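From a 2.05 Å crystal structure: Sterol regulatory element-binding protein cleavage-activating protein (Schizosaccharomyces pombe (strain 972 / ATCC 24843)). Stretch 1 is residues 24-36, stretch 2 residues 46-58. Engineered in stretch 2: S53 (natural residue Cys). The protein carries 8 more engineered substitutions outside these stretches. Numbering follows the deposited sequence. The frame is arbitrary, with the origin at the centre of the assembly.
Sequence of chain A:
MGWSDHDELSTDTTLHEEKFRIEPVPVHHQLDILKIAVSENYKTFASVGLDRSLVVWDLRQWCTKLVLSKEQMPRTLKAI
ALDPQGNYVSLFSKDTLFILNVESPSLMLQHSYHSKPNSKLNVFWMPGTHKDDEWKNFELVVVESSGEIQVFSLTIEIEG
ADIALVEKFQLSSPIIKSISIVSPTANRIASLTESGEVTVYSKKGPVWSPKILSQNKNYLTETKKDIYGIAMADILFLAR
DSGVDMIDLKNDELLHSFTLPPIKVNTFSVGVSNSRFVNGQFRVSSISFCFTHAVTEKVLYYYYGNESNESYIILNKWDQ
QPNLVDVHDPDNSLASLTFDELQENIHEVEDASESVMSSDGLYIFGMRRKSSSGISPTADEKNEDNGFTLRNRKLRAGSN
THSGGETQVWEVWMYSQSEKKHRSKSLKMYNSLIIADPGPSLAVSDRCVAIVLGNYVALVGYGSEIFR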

# COMPACT_ATOMS: atom_id res chain seq x y z
N PRO A 24 -7.80 8.66 17.48
CA PRO A 24 -8.24 7.28 17.49
C PRO A 24 -9.38 7.12 16.53
O PRO A 24 -10.20 8.00 16.42
CB PRO A 24 -8.75 7.07 18.93
CG PRO A 24 -9.18 8.43 19.37
CD PRO A 24 -8.16 9.36 18.74
N VAL A 25 -9.46 6.02 15.82
CA VAL A 25 -10.65 5.74 15.00
C VAL A 25 -11.68 5.29 16.02
O VAL A 25 -11.34 4.54 16.91
CB VAL A 25 -10.37 4.59 14.03
CG1 VAL A 25 -11.66 3.98 13.54
CG2 VAL A 25 -9.49 5.07 12.87
N PRO A 26 -12.92 5.77 15.92
CA PRO A 26 -13.89 5.56 17.00
C PRO A 26 -14.38 4.14 17.21
O PRO A 26 -15.01 3.89 18.23
CB PRO A 26 -15.08 6.46 16.62
CG PRO A 26 -14.78 7.05 15.32
CD PRO A 26 -13.44 6.61 14.84
N VAL A 27 -14.08 3.21 16.31
CA VAL A 27 -14.47 1.80 16.46
C VAL A 27 -13.26 0.94 16.75
O VAL A 27 -12.15 1.31 16.40
CB VAL A 27 -15.28 1.32 15.22
CG1 VAL A 27 -15.57 -0.18 15.27
CG2 VAL A 27 -16.60 2.05 15.21
N HIS A 28 -13.46 -0.18 17.45
CA HIS A 28 -12.36 -1.11 17.70
C HIS A 28 -12.78 -2.57 17.81
O HIS A 28 -13.93 -2.89 17.80
CB HIS A 28 -11.58 -0.69 18.94
CG HIS A 28 -12.41 -0.69 20.18
ND1 HIS A 28 -12.64 -1.83 20.92
CD2 HIS A 28 -13.06 0.32 20.81
CE1 HIS A 28 -13.43 -1.54 21.94
NE2 HIS A 28 -13.69 -0.24 21.90
N HIS A 29 -11.80 -3.44 17.90
CA HIS A 29 -11.99 -4.88 17.90
C HIS A 29 -11.83 -5.35 19.35
O HIS A 29 -11.29 -4.61 20.17
CB HIS A 29 -10.90 -5.55 17.09
CG HIS A 29 -11.00 -5.29 15.62
ND1 HIS A 29 -11.44 -6.24 14.73
CD2 HIS A 29 -10.68 -4.19 14.88
CE1 HIS A 29 -11.41 -5.75 13.51
NE2 HIS A 29 -10.91 -4.52 13.56
N GLN A 30 -12.25 -6.57 19.63
CA GLN A 30 -12.13 -7.12 20.99
C GLN A 30 -10.81 -7.77 21.21
O GLN A 30 -10.39 -7.83 22.33
CB GLN A 30 -13.24 -8.11 21.33
CG GLN A 30 -14.21 -7.58 22.37
CD GLN A 30 -14.94 -6.35 21.90
OE1 GLN A 30 -15.56 -6.38 20.85
NE2 GLN A 30 -14.86 -5.28 22.66
N LEU A 31 -10.17 -8.26 20.14
CA LEU A 31 -8.78 -8.73 20.19
C LEU A 31 -7.83 -7.86 19.32
O LEU A 31 -8.28 -7.03 18.58
CB LEU A 31 -8.73 -10.18 19.71
CG LEU A 31 -9.01 -11.33 20.71
CD1 LEU A 31 -7.74 -12.04 21.16
CD2 LEU A 31 -9.76 -10.85 21.93
N ASP A 32 -6.52 -8.08 19.39
CA ASP A 32 -5.57 -7.27 18.65
C ASP A 32 -5.84 -7.33 17.15
O ASP A 32 -6.29 -8.39 16.60
CB ASP A 32 -4.14 -7.73 18.90
CG ASP A 32 -3.55 -7.14 20.21
OD1 ASP A 32 -4.25 -6.37 20.93
OD2 ASP A 32 -2.35 -7.43 20.49
N ILE A 33 -5.58 -6.21 16.49
CA ILE A 33 -5.67 -6.18 15.05
C ILE A 33 -4.49 -6.91 14.43
O ILE A 33 -3.32 -6.63 14.71
CB ILE A 33 -5.84 -4.76 14.53
CG1 ILE A 33 -7.21 -4.21 14.97
CG2 ILE A 33 -5.75 -4.76 13.03
CD1 ILE A 33 -7.40 -2.71 14.87
N LEU A 34 -4.81 -7.78 13.50
CA LEU A 34 -3.82 -8.53 12.71
C LEU A 34 -3.48 -7.84 11.41
O LEU A 34 -2.34 -7.83 10.98
CB LEU A 34 -4.45 -9.85 12.32
CG LEU A 34 -3.56 -10.78 11.48
CD1 LEU A 34 -2.28 -11.04 12.24
CD2 LEU A 34 -4.29 -12.10 11.15
N LYS A 35 -4.49 -7.32 10.72
CA LYS A 35 -4.28 -6.90 9.33
C LYS A 35 -5.13 -5.69 9.03
O LYS A 35 -6.28 -5.66 9.38
CB LYS A 35 -4.70 -8.04 8.39
CG LYS A 35 -3.83 -8.22 7.18
CD LYS A 35 -4.44 -7.60 5.95
CE LYS A 35 -3.46 -7.73 4.79
NZ LYS A 35 -4.18 -7.52 3.51
N ILE A 36 -4.56 -4.73 8.28
CA ILE A 36 -5.33 -3.59 7.82
C ILE A 36 -5.17 -3.39 6.30
O ILE A 36 -4.17 -3.83 5.70
CB ILE A 36 -4.94 -2.32 8.57
CG1 ILE A 36 -3.41 -2.03 8.45
CG2 ILE A 36 -5.39 -2.40 10.03
CD1 ILE A 36 -3.04 -0.69 8.97
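Stretch 2, residues 46-58: ASVGLDRSLVVWD

The imidazole of H29 ties the two stretches together. Its ND1 donates to OG of the engineered S53 at 2.8 Å, and its NE2 lies 2.8 Å from OG of S47 in a second hydrogen bond, so a ring with two nitrogens can bridge two hydroxyls near its plane. The OG of S53 in turn donates to OD1 of D51 over a very short 2.4 Å, extending the chain into the type I turn G49 to R52.

Stretch 2 is a β-hairpin: strand 46-49, the turn, then strand 54-58. Strand 46-49 runs antiparallel to strand 33-36, their directions 152° apart. L50 N donates to D32 O (2.8 Å) and V48 N to K35 O (2.8 Å), while V48 O accepts from both L34 N (2.8 Å) and K35 N (3.2 Å). That shared acceptor marks a β-bulge, where the register shifts by one between I33–G49 and K35–V48. G49 suits its place: an ideal CB would lie 2.5 Å from D51 OD1.

V55 CG2 covers one face of the H29 ring, 3.6 Å from H29 NE2. The broad indole of W57 offers an apolar surface to V25 CG1, over its face and 4.0 Å from W57 CE2, and to P26 CD, 3.3 Å from W57 CH2. Branched V27 and V55 pack methyl to methyl (CG1 to CG1, 3.9 Å).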

# COMPACT_ATOMS: atom_id res chain seq x y z
N ALA A 46 -10.21 -1.12 5.95
CA ALA A 46 -10.66 -2.33 6.66
C ALA A 46 -9.62 -2.81 7.67
O ALA A 46 -8.41 -2.80 7.37
CB ALA A 46 -10.91 -3.42 5.66
N SER A 47 -10.09 -3.34 8.80
CA SER A 47 -9.24 -3.94 9.78
C SER A 47 -9.80 -5.34 10.15
O SER A 47 -11.01 -5.53 10.21
CB SER A 47 -9.12 -3.07 11.04
OG SER A 47 -10.36 -2.66 11.57
N VAL A 48 -8.87 -6.27 10.38
CA VAL A 48 -9.19 -7.65 10.70
C VAL A 48 -8.49 -8.06 11.99
O VAL A 48 -7.29 -7.87 12.13
CB VAL A 48 -8.75 -8.60 9.59
CG1 VAL A 48 -9.10 -10.02 10.02
CG2 VAL A 48 -9.47 -8.28 8.26
N GLY A 49 -9.27 -8.53 12.95
CA GLY A 49 -8.75 -8.88 14.30
C GLY A 49 -8.15 -10.25 14.23
O GLY A 49 -8.43 -11.02 13.28
N LEU A 50 -7.38 -10.60 15.25
CA LEU A 50 -6.92 -11.95 15.48
C LEU A 50 -8.03 -12.98 15.56
O LEU A 50 -7.75 -14.13 15.27
CB LEU A 50 -6.14 -12.04 16.80
CG LEU A 50 -4.81 -11.32 16.93
CD1 LEU A 50 -4.30 -11.36 18.37
CD2 LEU A 50 -3.78 -11.90 15.99
N ASP A 51 -9.21 -12.58 16.03
CA ASP A 51 -10.44 -13.41 16.05
C ASP A 51 -11.30 -13.44 14.75
O ASP A 51 -12.47 -13.84 14.79
CB ASP A 51 -11.33 -12.92 17.19
CG ASP A 51 -11.74 -11.46 17.07
OD1 ASP A 51 -11.26 -10.72 16.16
OD2 ASP A 51 -12.57 -11.01 17.90
N ARG A 52 -10.73 -12.96 13.63
CA ARG A 52 -11.42 -12.80 12.32
C ARG A 52 -12.45 -11.65 12.24
O ARG A 52 -13.06 -11.45 11.21
CB ARG A 52 -11.99 -14.15 11.81
CG ARG A 52 -10.88 -15.17 11.68
CD ARG A 52 -11.34 -16.61 11.44
NE ARG A 52 -12.26 -16.99 12.48
CZ ARG A 52 -11.93 -17.59 13.62
NH1 ARG A 52 -10.69 -18.02 13.83
NH2 ARG A 52 -12.89 -17.82 14.51
N SER A 53 -12.62 -10.86 13.30
CA SER A 53 -13.61 -9.78 13.28
C SER A 53 -13.23 -8.75 12.19
O SER A 53 -12.03 -8.51 11.94
CB SER A 53 -13.71 -9.04 14.62
OG SER A 53 -12.44 -8.79 15.22
N LEU A 54 -14.22 -8.15 11.60
CA LEU A 54 -14.00 -7.22 10.53
C LEU A 54 -14.70 -5.90 10.78
O LEU A 54 -15.89 -5.87 11.06
CB LEU A 54 -14.57 -7.82 9.28
CG LEU A 54 -14.32 -7.39 7.83
CD1 LEU A 54 -15.50 -6.83 7.13
CD2 LEU A 54 -13.05 -6.66 7.47
N VAL A 55 -14.00 -4.83 10.53
CA VAL A 55 -14.57 -3.50 10.54
C VAL A 55 -14.20 -2.83 9.21
O VAL A 55 -12.98 -2.76 8.82
CB VAL A 55 -14.04 -2.65 11.73
CG1 VAL A 55 -14.60 -1.24 11.66
CG2 VAL A 55 -14.32 -3.32 13.10
N VAL A 56 -15.21 -2.37 8.49
CA VAL A 56 -14.95 -1.56 7.36
C VAL A 56 -15.48 -0.12 7.60
O VAL A 56 -16.60 0.11 8.09
CB VAL A 56 -15.15 -2.23 5.97
CG1 VAL A 56 -15.63 -3.68 6.02
CG2 VAL A 56 -15.68 -1.35 4.88
N TRP A 57 -14.58 0.82 7.28
CA TRP A 57 -14.67 2.21 7.79
C TRP A 57 -14.50 3.13 6.62
O TRP A 57 -13.58 2.96 5.85
CB TRP A 57 -13.54 2.37 8.82
CG TRP A 57 -13.37 3.76 9.32
CD1 TRP A 57 -12.41 4.68 8.93
CD2 TRP A 57 -14.16 4.37 10.31
NE1 TRP A 57 -12.58 5.83 9.66
CE2 TRP A 57 -13.66 5.66 10.51
CE3 TRP A 57 -15.24 3.93 11.09
CZ2 TRP A 57 -14.20 6.52 11.44
CZ3 TRP A 57 -15.81 4.81 12.00
CH2 TRP A 57 -15.28 6.08 12.17
N ASP A 58 -15.40 4.12 6.49
CA ASP A 58 -15.30 5.17 5.49
C ASP A 58 -14.42 6.31 6.03
O ASP A 58 -14.76 7.00 6.97
CB ASP A 58 -16.70 5.72 5.07
CG ASP A 58 -16.59 6.58 3.86
OD1 ASP A 58 -15.97 7.68 3.95
OD2 ASP A 58 -16.98 6.13 2.74